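Local structure of ionotropic glutamate receptor bacterial homologue (Nostoc punctiforme, 2PYY) at residues P13-S18 / E184-I189; G25-L30 / L64-I69; R32-Q37 / K198-A203; P84-G89 / S215-W220. The protein binds L-glutamate in a two-lobed ligand-binding core and, as a bacterial relative of ionotropic glutamate receptors, probably couples that binding to the opening of an ion channel. All coordinates share one frame; numbering follows the deposited sequence.

Contact 1 of 4, residues P13-S18 / E184-I189; sequences PPFVLS and ESYGII
The hydroxyl OH of Tyr-186 is gripped by two side-chain oxygens, OD2 of Asp-158 and OG of Ser-88, and the ring that carries it thrusts its edge at Phe-15. The two rings form a T-shaped (edge-to-face) pair. Their planes stand at 86° and their centroids lie 5.2 Å apart, with the edge belonging to Tyr-186 and the face to Phe-15. The edge is led by Tyr-186 CE2, which comes down over the rim of the Phe-15 ring and stops 3.6 Å from Phe-15 CZ. Beside it, Tyr-186 CD2 lies 4.0 Å from Phe-15 CE2. Such a meeting lets the slightly positive C-H rim of one ring rest on the electron-rich face of the other. Both aromatic side chains leave the backbone with CG anti to the carbonyl carbon (chi1 -61° for Phe-15), which sends each ring across a gap of 10.6 Å between the CA atoms. Tyrosine suits its place because one edge can pack while the hydroxyl is fixed; Asp-158 and Tyr-186 both line the glutamate pocket. An alanine in place of Phe-15 would remove the face under CE2, probably opening a gap beside the pocket and leaving the tyrosine edge without support. Phe-15 follows a cis Pro-14 in the loop between strand 5-10 and helix 26-38, whose Phe-26 and Ser-27 it also touches. Its ring further meets Pro-160 and Val-161 of helix 159-166, while Tyr-186 projects from strand 175-190, beside strand 86-94.

Contact 2 of 4, residues G25-L30 / L64-I69; sequences GFSIDL and LGIAAI. With GLU (glutamic acid), chain E.
Ser-27, in the first turn of helix 26-38, anchors that helix to the end of strand 64-66 and the residue that follows it, at the edge of the parallel sheet in one lobe of this periplasmic-binding-protein fold. Helix 26-38 is the crossover between strands 5-10 and 42-47 of the same sheet. The tight part of the contact is small. Ser-27 OG donates a hydrogen bond of 2.8 Å to Ala-67 O, approaching at a C=O...donor angle of 133° and tilted 30° from the carbonyl plane. Beside this bond Ile-66 holds CG1 anti to its backbone N (chi1 -179°) and continues extended, so that CD1 reaches the helix, 3.9 Å from Ser-27 CB and 3.7 Å from Ser-27 O. A serine fits because it is short enough to let the backbones come within 5.8 Å, CA of Ser-27 to CA of Ala-67, and still satisfies a buried carbonyl. With an alanine here, Ala-67 O would probably be left without its hydroxyl mate in a buried setting, and the turn toward the pocket would be less firmly held. One turn on, the fit is looser: Leu-30 points toward the strand, yet its side chain stays 5.1 Å from the nearest atom of segment 64-69 and packs instead on Tyr-213 and Leu-216 of helix 212-220. The anchored segment goes straight into the ligand site, where the next carbonyl, Ala-68 O, accepts a hydrogen bond of 2.7 Å from the amino N of the bound glutamate.

Contact 3 of 4, residues R32-Q37 / K198-A203; sequences RSIATQ and KPINQA
Ile-34 lays its CG2 methyl over the CB of Ala-203, at 3.7 Å, and this overlap is the heart of a crossing between helices 26-38 and 197-209. The same methyl is 4.2 Å from CG2 of Ile-200, one turn earlier on the second helix, so one branch of Ile-34 spans two successive positions of its neighbour. It is placed there by a chi1 of -64°, which sets CG2 anti to the backbone N and leaves CG1 beside that N. Beta-branched isoleucine is apt here: one branch is spent on the other helix, and the second remains for the sheet side. Ala-203 is equally apt. Its single methyl points at the first helix, with CB also lying 4.0 Å from Ile-34 O, and its small size lets the CA atoms of Ile-34 and Ala-203 come within 5.5 Å. The axes of segments 32-37 and 198-203 approach to 9.3 Å and their directions differ by 109°, a steep crossing in which the two segments bury 215 Å² in all, both sides summed. At the margin of the contact Gln-37, exposed and with CG anti to its backbone N, reaches across to lie beside Ala-203. On another flank of helix 197-209, Lys-198 makes a salt bridge to Glu-76 of the second subunit. Beneath the crossing, both isoleucines rest on Ile-188 of strand 175-190, while Trp-31 and Ile-38 of helix 26-38 extend the apolar layer round Ile-200.

Contact 4 of 4, residues P84-G89 / S215-W220; sequences PIFASG and SLYDKW
Strand 86-94, which belongs to the mixed sheet of the binding-protein fold, meets the C-terminal helix 212-220 through one aromatic pair, Phe-86 and Tyr-217. The rings are neither stacked nor T-shaped: their planes are inclined at 36° and their centroids are 5.8 Å apart. The touch lies at Phe-86 CE1, which meets the edge of the tyrosine near its plane, 3.5 Å from Tyr-217 CE1. Each residue has CG anti to its own backbone N (chi1 -160° for Phe-86 and 177° for Tyr-217), and these torsions let two long side chains bridge a backbone gap of 9.1 Å between the CA atoms. Phenylalanine suits the buried strand position, where its ring also meets Phe-15 and Phe-26 edge-to-face and touches Pro-160. A tyrosine, apolar along its ring edge and polar at its end, suits the helix position, which is partly exposed. Phe-221, just past the helix, lies against both rings and completes the cluster. Phe-86 is also held through its backbone, since Ile-85 and Phe-86 both face Tyr-186 in a classic beta bulge. The backbone bonds of the last helical turn, such as Trp-220 N to Leu-216 O, are weak. The aromatic touch broadens along the tyrosine edge, with Tyr-217 CD1 lying 3.7 Å from Phe-86 CE1.

Contacts 1 and 2 are close neighbours, their centres about 4 Å apart, joined by probable backbone hydrogen bonds of Phe-26 N to Pro-14 O and of Gly-65 N to Ile-189 O. Both reach the glutamate pocket, contact 1 through Tyr-186 and contact 2 through Ala-68 and Ile-69. Contact 4, its centre about 9 Å from that of contact 1, shares the sheet through the probable hydrogen bond of Ile-85 N to Tyr-186 O, 2.6 Å long. Asp-29 OD2 ties contact 2 to contact 4 by a salt bridge of 2.9 Å to Lys-219 NZ. Contact 3 lies farther off, about 16 Å from contact 1 between centres; Ile-188 CD1 packs against Ile-200 CG2 at 3.7 Å.

Contact 1 of 4, residues P13-S18 / E184-I189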
# COMPACT_ATOMS: atom_id res chain seq x y z
N PRO B 13 0.48 11.74 -15.74
CA PRO B 13 -0.06 11.18 -16.98
C PRO B 13 0.09 9.68 -17.07
O PRO B 13 1.04 9.10 -16.54
CB PRO B 13 0.70 11.94 -18.06
CG PRO B 13 2.00 12.28 -17.41
CD PRO B 13 1.56 12.70 -16.02
N PRO B 14 -0.85 9.01 -17.76
CA PRO B 14 -2.01 9.60 -18.44
C PRO B 14 -3.27 9.74 -17.58
O PRO B 14 -4.37 9.91 -18.12
CB PRO B 14 -2.23 8.64 -19.60
CG PRO B 14 -1.95 7.32 -18.95
CD PRO B 14 -0.71 7.58 -18.10
N PHE B 15 -3.13 9.64 -16.26
CA PHE B 15 -4.29 9.79 -15.38
C PHE B 15 -4.68 11.26 -15.23
O PHE B 15 -5.85 11.61 -15.33
CB PHE B 15 -4.02 9.13 -14.02
CG PHE B 15 -3.74 7.66 -14.12
CD1 PHE B 15 -2.45 7.19 -14.39
CD2 PHE B 15 -4.79 6.74 -14.09
CE1 PHE B 15 -2.22 5.83 -14.63
CE2 PHE B 15 -4.58 5.39 -14.33
CZ PHE B 15 -3.29 4.93 -14.60
N VAL B 16 -3.68 12.11 -15.01
CA VAL B 16 -3.89 13.55 -14.87
C VAL B 16 -2.80 14.31 -15.62
O VAL B 16 -1.61 14.13 -15.35
CB VAL B 16 -3.84 14.00 -13.40
CG1 VAL B 16 -4.02 15.53 -13.32
CG2 VAL B 16 -4.94 13.31 -12.59
N LEU B 17 -3.21 15.15 -16.57
CA LEU B 17 -2.27 15.96 -17.35
C LEU B 17 -2.69 17.42 -17.30
O LEU B 17 -3.86 17.73 -17.08
CB LEU B 17 -2.24 15.52 -18.81
CG LEU B 17 -1.89 14.06 -19.12
CD1 LEU B 17 -3.10 13.18 -18.93
CD2 LEU B 17 -1.41 13.98 -20.58
N SER B 18 -1.74 18.32 -17.54
CA SER B 18 -2.00 19.76 -17.51
C SER B 18 -1.22 20.55 -18.58
O SER B 18 -0.01 20.37 -18.73
CB SER B 18 -1.64 20.32 -16.13
OG SER B 18 -1.72 21.74 -16.12
N GLU B 184 -1.44 -3.06 -7.11
CA GLU B 184 -2.13 -2.06 -6.31
C GLU B 184 -3.29 -1.53 -7.13
O GLU B 184 -3.23 -1.49 -8.35
CB GLU B 184 -1.19 -0.89 -5.97
CG GLU B 184 0.19 -1.28 -5.45
CD GLU B 184 0.99 -0.09 -4.93
OE1 GLU B 184 1.11 0.95 -5.64
OE2 GLU B 184 1.52 -0.20 -3.80
N SER B 185 -4.36 -1.14 -6.46
CA SER B 185 -5.48 -0.58 -7.18
C SER B 185 -5.55 0.88 -6.77
O SER B 185 -5.07 1.26 -5.69
CB SER B 185 -6.77 -1.33 -6.85
OG SER B 185 -7.33 -0.87 -5.63
N TYR B 186 -6.10 1.72 -7.65
CA TYR B 186 -6.24 3.14 -7.36
C TYR B 186 -7.67 3.39 -6.95
O TYR B 186 -8.59 2.73 -7.44
CB TYR B 186 -5.98 4.01 -8.58
CG TYR B 186 -4.61 3.87 -9.18
CD1 TYR B 186 -3.50 3.55 -8.40
CD2 TYR B 186 -4.43 4.11 -10.54
CE1 TYR B 186 -2.23 3.47 -8.97
CE2 TYR B 186 -3.17 4.03 -11.12
CZ TYR B 186 -2.08 3.71 -10.33
OH TYR B 186 -0.84 3.64 -10.93
N GLY B 187 -7.87 4.39 -6.09
CA GLY B 187 -9.20 4.73 -5.64
C GLY B 187 -9.25 6.22 -5.38
O GLY B 187 -8.23 6.91 -5.50
N ILE B 188 -10.45 6.71 -5.07
CA ILE B 188 -10.64 8.12 -4.74
C ILE B 188 -10.44 8.12 -3.22
O ILE B 188 -11.02 7.27 -2.52
CB ILE B 188 -12.07 8.60 -5.15
CG1 ILE B 188 -12.16 8.67 -6.68
CG2 ILE B 188 -12.39 9.97 -4.54
CD1 ILE B 188 -13.59 8.83 -7.26
N ILE B 189 -9.58 8.99 -2.72
CA ILE B 189 -9.33 9.03 -1.28
C ILE B 189 -10.27 10.06 -0.67
O ILE B 189 -10.44 11.15 -1.22
CB ILE B 189 -7.82 9.35 -0.97
CG1 ILE B 189 -7.50 9.06 0.50
CG2 ILE B 189 -7.51 10.79 -1.36
CD1 ILE B 189 -6.00 8.92 0.77

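Contact 2 of 4, residues G25-L30 / L64-I69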
# COMPACT_ATOMS: atom_id res chain seq x y z
N GLY B 25 -7.03 13.67 -18.86
CA GLY B 25 -6.54 12.36 -18.48
C GLY B 25 -7.65 11.45 -18.04
O GLY B 25 -8.80 11.86 -17.88
N PHE B 26 -7.31 10.19 -17.83
CA PHE B 26 -8.30 9.21 -17.42
C PHE B 26 -9.02 9.57 -16.12
O PHE B 26 -10.24 9.55 -16.06
CB PHE B 26 -7.67 7.83 -17.29
CG PHE B 26 -8.61 6.79 -16.77
CD1 PHE B 26 -9.53 6.18 -17.62
CD2 PHE B 26 -8.56 6.41 -15.43
CE1 PHE B 26 -10.39 5.19 -17.13
CE2 PHE B 26 -9.39 5.43 -14.93
CZ PHE B 26 -10.31 4.81 -15.78
N SER B 27 -8.27 9.90 -15.07
CA SER B 27 -8.93 10.23 -13.81
C SER B 27 -9.74 11.51 -13.90
O SER B 27 -10.80 11.62 -13.28
CB SER B 27 -7.93 10.34 -12.67
OG SER B 27 -7.18 9.13 -12.57
N ILE B 28 -9.22 12.50 -14.63
CA ILE B 28 -9.95 13.75 -14.82
C ILE B 28 -11.32 13.43 -15.46
O ILE B 28 -12.36 13.92 -15.01
CB ILE B 28 -9.14 14.75 -15.72
CG1 ILE B 28 -7.85 15.16 -15.00
CG2 ILE B 28 -9.95 16.04 -15.96
CD1 ILE B 28 -8.08 15.78 -13.63
N ASP B 29 -11.33 12.62 -16.52
CA ASP B 29 -12.60 12.26 -17.18
C ASP B 29 -13.51 11.41 -16.30
O ASP B 29 -14.73 11.60 -16.28
CB ASP B 29 -12.35 11.50 -18.49
CG ASP B 29 -11.69 12.37 -19.55
OD1 ASP B 29 -11.73 13.61 -19.41
OD2 ASP B 29 -11.14 11.81 -20.52
N LEU B 30 -12.92 10.47 -15.58
CA LEU B 30 -13.72 9.61 -14.71
C LEU B 30 -14.37 10.44 -13.60
O LEU B 30 -15.57 10.30 -13.34
CB LEU B 30 -12.86 8.50 -14.10
CG LEU B 30 -13.61 7.50 -13.23
CD1 LEU B 30 -14.63 6.77 -14.08
CD2 LEU B 30 -12.64 6.51 -12.60
N LEU B 64 -11.96 15.60 -0.99
CA LEU B 64 -11.55 14.28 -1.48
C LEU B 64 -10.43 14.51 -2.49
O LEU B 64 -10.13 15.65 -2.84
CB LEU B 64 -12.73 13.59 -2.16
CG LEU B 64 -13.14 14.37 -3.41
CD1 LEU B 64 -12.47 13.75 -4.62
CD2 LEU B 64 -14.64 14.36 -3.57
N GLY B 65 -9.82 13.44 -2.97
CA GLY B 65 -8.74 13.58 -3.92
C GLY B 65 -8.71 12.42 -4.90
O GLY B 65 -9.13 11.31 -4.57
N ILE B 66 -8.23 12.67 -6.11
CA ILE B 66 -8.17 11.62 -7.11
C ILE B 66 -6.98 11.90 -8.02
O ILE B 66 -6.65 13.06 -8.30
CB ILE B 66 -9.47 11.57 -7.96
CG1 ILE B 66 -9.37 10.44 -8.98
CG2 ILE B 66 -9.66 12.90 -8.69
CD1 ILE B 66 -10.64 10.23 -9.81
N ALA B 67 -6.34 10.84 -8.48
CA ALA B 67 -5.19 10.92 -9.38
C ALA B 67 -4.83 9.47 -9.68
O ALA B 67 -5.61 8.74 -10.31
CB ALA B 67 -4.03 11.62 -8.69
N ALA B 68 -3.66 9.06 -9.22
CA ALA B 68 -3.18 7.70 -9.39
C ALA B 68 -2.82 7.31 -7.95
O ALA B 68 -1.68 7.00 -7.64
CB ALA B 68 -1.94 7.69 -10.27
N ILE B 69 -3.83 7.36 -7.08
CA ILE B 69 -3.68 7.08 -5.66
C ILE B 69 -3.87 5.63 -5.22
O ILE B 69 -4.99 5.13 -5.13
CB ILE B 69 -4.68 7.96 -4.84
CG1 ILE B 69 -4.59 9.42 -5.33
CG2 ILE B 69 -4.34 7.88 -3.34
CD1 ILE B 69 -5.50 10.39 -4.59
N GLU E . 0.28 5.23 -7.08
CA GLU E . 1.35 5.96 -6.34
C GLU E . 0.92 6.18 -4.89
O GLU E . -0.30 6.22 -4.64
CB GLU E . 1.61 7.32 -7.00
CG GLU E . 2.77 8.09 -6.39
CD GLU E . 2.91 9.50 -6.97
OE1 GLU E . 3.95 10.15 -6.71
OE2 GLU E . 1.99 9.95 -7.67
OXT GLU E . 1.81 6.33 -4.02

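Contact 3 of 4, residues R32-Q37 / K198-A203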
# COMPACT_ATOMS: atom_id res chain seq x y z
N ARG B 32 -15.08 13.64 -13.55
CA ARG B 32 -16.08 14.53 -14.15
C ARG B 32 -17.40 13.78 -14.37
O ARG B 32 -18.47 14.32 -14.09
CB ARG B 32 -15.58 15.08 -15.48
CG ARG B 32 -16.55 16.01 -16.19
CD ARG B 32 -16.15 16.25 -17.64
NE ARG B 32 -14.87 16.97 -17.76
CZ ARG B 32 -13.82 16.51 -18.42
NH1 ARG B 32 -13.88 15.33 -19.03
NH2 ARG B 32 -12.71 17.24 -18.49
N SER B 33 -17.34 12.54 -14.85
CA SER B 33 -18.55 11.75 -15.09
C SER B 33 -19.26 11.41 -13.80
O SER B 33 -20.49 11.48 -13.70
CB SER B 33 -18.22 10.45 -15.82
OG SER B 33 -17.51 10.69 -17.02
N ILE B 34 -18.48 11.00 -12.81
CA ILE B 34 -19.01 10.64 -11.51
C ILE B 34 -19.70 11.85 -10.90
O ILE B 34 -20.80 11.74 -10.37
CB ILE B 34 -17.87 10.18 -10.57
CG1 ILE B 34 -17.22 8.91 -11.12
CG2 ILE B 34 -18.40 9.97 -9.18
CD1 ILE B 34 -16.01 8.45 -10.32
N ALA B 35 -19.06 13.00 -11.00
CA ALA B 35 -19.59 14.24 -10.45
C ALA B 35 -20.83 14.71 -11.19
O ALA B 35 -21.80 15.15 -10.59
CB ALA B 35 -18.52 15.32 -10.48
N THR B 36 -20.79 14.64 -12.51
CA THR B 36 -21.93 15.08 -13.30
C THR B 36 -23.13 14.17 -13.00
O THR B 36 -24.26 14.65 -12.87
CB THR B 36 -21.60 15.08 -14.79
OG1 THR B 36 -21.02 13.82 -15.14
CG2 THR B 36 -20.60 16.18 -15.11
N GLN B 37 -22.89 12.88 -12.85
CA GLN B 37 -23.96 11.95 -12.56
C GLN B 37 -24.57 12.12 -11.17
O GLN B 37 -25.75 11.84 -10.97
CB GLN B 37 -23.47 10.52 -12.72
CG GLN B 37 -24.60 9.53 -12.79
CD GLN B 37 -24.14 8.13 -12.49
OE1 GLN B 37 -23.14 7.67 -13.04
NE2 GLN B 37 -24.87 7.44 -11.61
N LYS B 198 -20.42 6.60 -0.54
CA LYS B 198 -21.45 5.76 -1.16
C LYS B 198 -21.99 6.30 -2.50
O LYS B 198 -22.11 5.55 -3.47
CB LYS B 198 -22.59 5.49 -0.16
CG LYS B 198 -22.12 4.68 1.05
CD LYS B 198 -23.25 4.41 2.06
CE LYS B 198 -24.42 3.65 1.41
NZ LYS B 198 -23.94 2.39 0.75
N PRO B 199 -22.30 7.60 -2.59
CA PRO B 199 -22.80 8.08 -3.88
C PRO B 199 -21.75 7.98 -4.98
O PRO B 199 -22.08 7.83 -6.16
CB PRO B 199 -23.21 9.53 -3.58
CG PRO B 199 -22.31 9.91 -2.48
CD PRO B 199 -22.32 8.68 -1.59
N ILE B 200 -20.48 8.07 -4.61
CA ILE B 200 -19.41 7.95 -5.59
C ILE B 200 -19.36 6.50 -6.05
O ILE B 200 -19.27 6.22 -7.24
CB ILE B 200 -18.03 8.36 -4.99
CG1 ILE B 200 -17.95 9.88 -4.89
CG2 ILE B 200 -16.89 7.86 -5.88
CD1 ILE B 200 -16.63 10.41 -4.34
N ASN B 201 -19.45 5.57 -5.10
CA ASN B 201 -19.42 4.16 -5.45
C ASN B 201 -20.60 3.84 -6.36
O ASN B 201 -20.45 3.17 -7.38
CB ASN B 201 -19.49 3.30 -4.19
CG ASN B 201 -18.21 3.34 -3.41
OD1 ASN B 201 -17.20 3.85 -3.88
ND2 ASN B 201 -18.23 2.77 -2.21
N GLN B 202 -21.77 4.34 -5.97
CA GLN B 202 -22.99 4.13 -6.74
C GLN B 202 -22.79 4.67 -8.17
O GLN B 202 -23.12 4.00 -9.15
CB GLN B 202 -24.14 4.86 -6.04
CG GLN B 202 -25.49 4.80 -6.73
CD GLN B 202 -26.19 3.47 -6.57
OE1 GLN B 202 -25.96 2.74 -5.61
NE2 GLN B 202 -27.06 3.15 -7.52
N ALA B 203 -22.25 5.88 -8.27
CA ALA B 203 -22.00 6.49 -9.58
C ALA B 203 -21.03 5.65 -10.41
O ALA B 203 -21.31 5.33 -11.57
CB ALA B 203 -21.44 7.92 -9.40

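Contact 4 of 4, residues P84-G89 / S215-W220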
# COMPACT_ATOMS: atom_id res chain seq x y z
N PRO B 84 -12.26 0.60 -6.03
CA PRO B 84 -11.13 0.84 -6.93
C PRO B 84 -11.58 1.43 -8.27
O PRO B 84 -12.62 1.05 -8.81
CB PRO B 84 -10.50 -0.54 -7.08
CG PRO B 84 -11.62 -1.49 -6.75
CD PRO B 84 -12.31 -0.81 -5.60
N ILE B 85 -10.80 2.37 -8.81
CA ILE B 85 -11.16 2.97 -10.10
C ILE B 85 -10.24 2.46 -11.20
O ILE B 85 -10.45 2.76 -12.37
CB ILE B 85 -11.01 4.50 -10.11
CG1 ILE B 85 -9.55 4.86 -9.77
CG2 ILE B 85 -12.01 5.13 -9.18
CD1 ILE B 85 -9.23 6.32 -9.83
N PHE B 86 -9.22 1.71 -10.80
CA PHE B 86 -8.23 1.20 -11.75
C PHE B 86 -7.36 0.11 -11.12
O PHE B 86 -7.12 0.11 -9.92
CB PHE B 86 -7.33 2.35 -12.19
CG PHE B 86 -6.59 2.11 -13.47
CD1 PHE B 86 -7.15 2.49 -14.69
CD2 PHE B 86 -5.34 1.50 -13.47
CE1 PHE B 86 -6.45 2.29 -15.89
CE2 PHE B 86 -4.64 1.29 -14.66
CZ PHE B 86 -5.20 1.69 -15.88
N ALA B 87 -6.89 -0.83 -11.95
CA ALA B 87 -6.02 -1.91 -11.50
C ALA B 87 -4.62 -1.56 -12.00
O ALA B 87 -4.39 -1.43 -13.21
CB ALA B 87 -6.47 -3.25 -12.10
N SER B 88 -3.67 -1.39 -11.08
CA SER B 88 -2.30 -1.02 -11.45
C SER B 88 -1.26 -1.78 -10.62
O SER B 88 -1.58 -2.79 -10.01
CB SER B 88 -2.12 0.49 -11.25
OG SER B 88 -0.84 0.94 -11.66
N GLY B 89 -0.02 -1.31 -10.62
CA GLY B 89 1.01 -1.97 -9.85
C GLY B 89 2.40 -1.43 -10.13
O GLY B 89 2.60 -0.68 -11.09
N SER B 215 -15.65 2.73 -22.00
CA SER B 215 -15.28 3.67 -23.05
C SER B 215 -14.15 4.61 -22.64
O SER B 215 -13.28 4.94 -23.45
CB SER B 215 -16.50 4.49 -23.48
OG SER B 215 -17.53 3.63 -23.97
N LEU B 216 -14.16 5.04 -21.38
CA LEU B 216 -13.12 5.93 -20.88
C LEU B 216 -11.79 5.22 -20.86
O LEU B 216 -10.77 5.78 -21.27
CB LEU B 216 -13.46 6.40 -19.46
CG LEU B 216 -14.06 7.81 -19.33
CD1 LEU B 216 -15.15 8.03 -20.34
CD2 LEU B 216 -14.57 8.00 -17.91
N TYR B 217 -11.80 3.98 -20.40
CA TYR B 217 -10.57 3.21 -20.32
C TYR B 217 -9.94 3.03 -21.70
O TYR B 217 -8.74 3.21 -21.87
CB TYR B 217 -10.82 1.82 -19.71
CG TYR B 217 -9.56 0.98 -19.69
CD1 TYR B 217 -8.62 1.12 -18.67
CD2 TYR B 217 -9.27 0.12 -20.74
CE1 TYR B 217 -7.42 0.42 -18.70
CE2 TYR B 217 -8.08 -0.58 -20.78
CZ TYR B 217 -7.15 -0.42 -19.75
OH TYR B 217 -5.95 -1.09 -19.83
N ASP B 218 -10.77 2.69 -22.69
CA ASP B 218 -10.27 2.47 -24.04
C ASP B 218 -9.77 3.76 -24.67
O ASP B 218 -8.95 3.74 -25.59
CB ASP B 218 -11.35 1.85 -24.92
CG ASP B 218 -11.72 0.44 -24.49
OD1 ASP B 218 -10.82 -0.29 -24.02
OD2 ASP B 218 -12.90 0.05 -24.65
N LYS B 219 -10.27 4.89 -24.18
CA LYS B 219 -9.87 6.19 -24.69
C LYS B 219 -8.44 6.56 -24.29
O LYS B 219 -7.72 7.18 -25.06
CB LYS B 219 -10.82 7.27 -24.19
CG LYS B 219 -10.34 8.68 -24.48
CD LYS B 219 -11.28 9.71 -23.87
CE LYS B 219 -10.84 11.14 -24.17
NZ LYS B 219 -11.58 12.12 -23.34
N TRP B 220 -8.03 6.17 -23.09
CA TRP B 220 -6.70 6.51 -22.62
C TRP B 220 -5.68 5.39 -22.58
O TRP B 220 -4.49 5.64 -22.41
CB TRP B 220 -6.78 7.14 -21.22
CG TRP B 220 -7.49 8.44 -21.19
CD1 TRP B 220 -8.81 8.64 -20.93
CD2 TRP B 220 -6.93 9.72 -21.48
NE1 TRP B 220 -9.12 9.98 -21.04
CE2 TRP B 220 -7.98 10.67 -21.37
CE3 TRP B 220 -5.64 10.16 -21.82
CZ2 TRP B 220 -7.77 12.04 -21.59
CZ3 TRP B 220 -5.45 11.53 -22.04
CH2 TRP B 220 -6.51 12.44 -21.92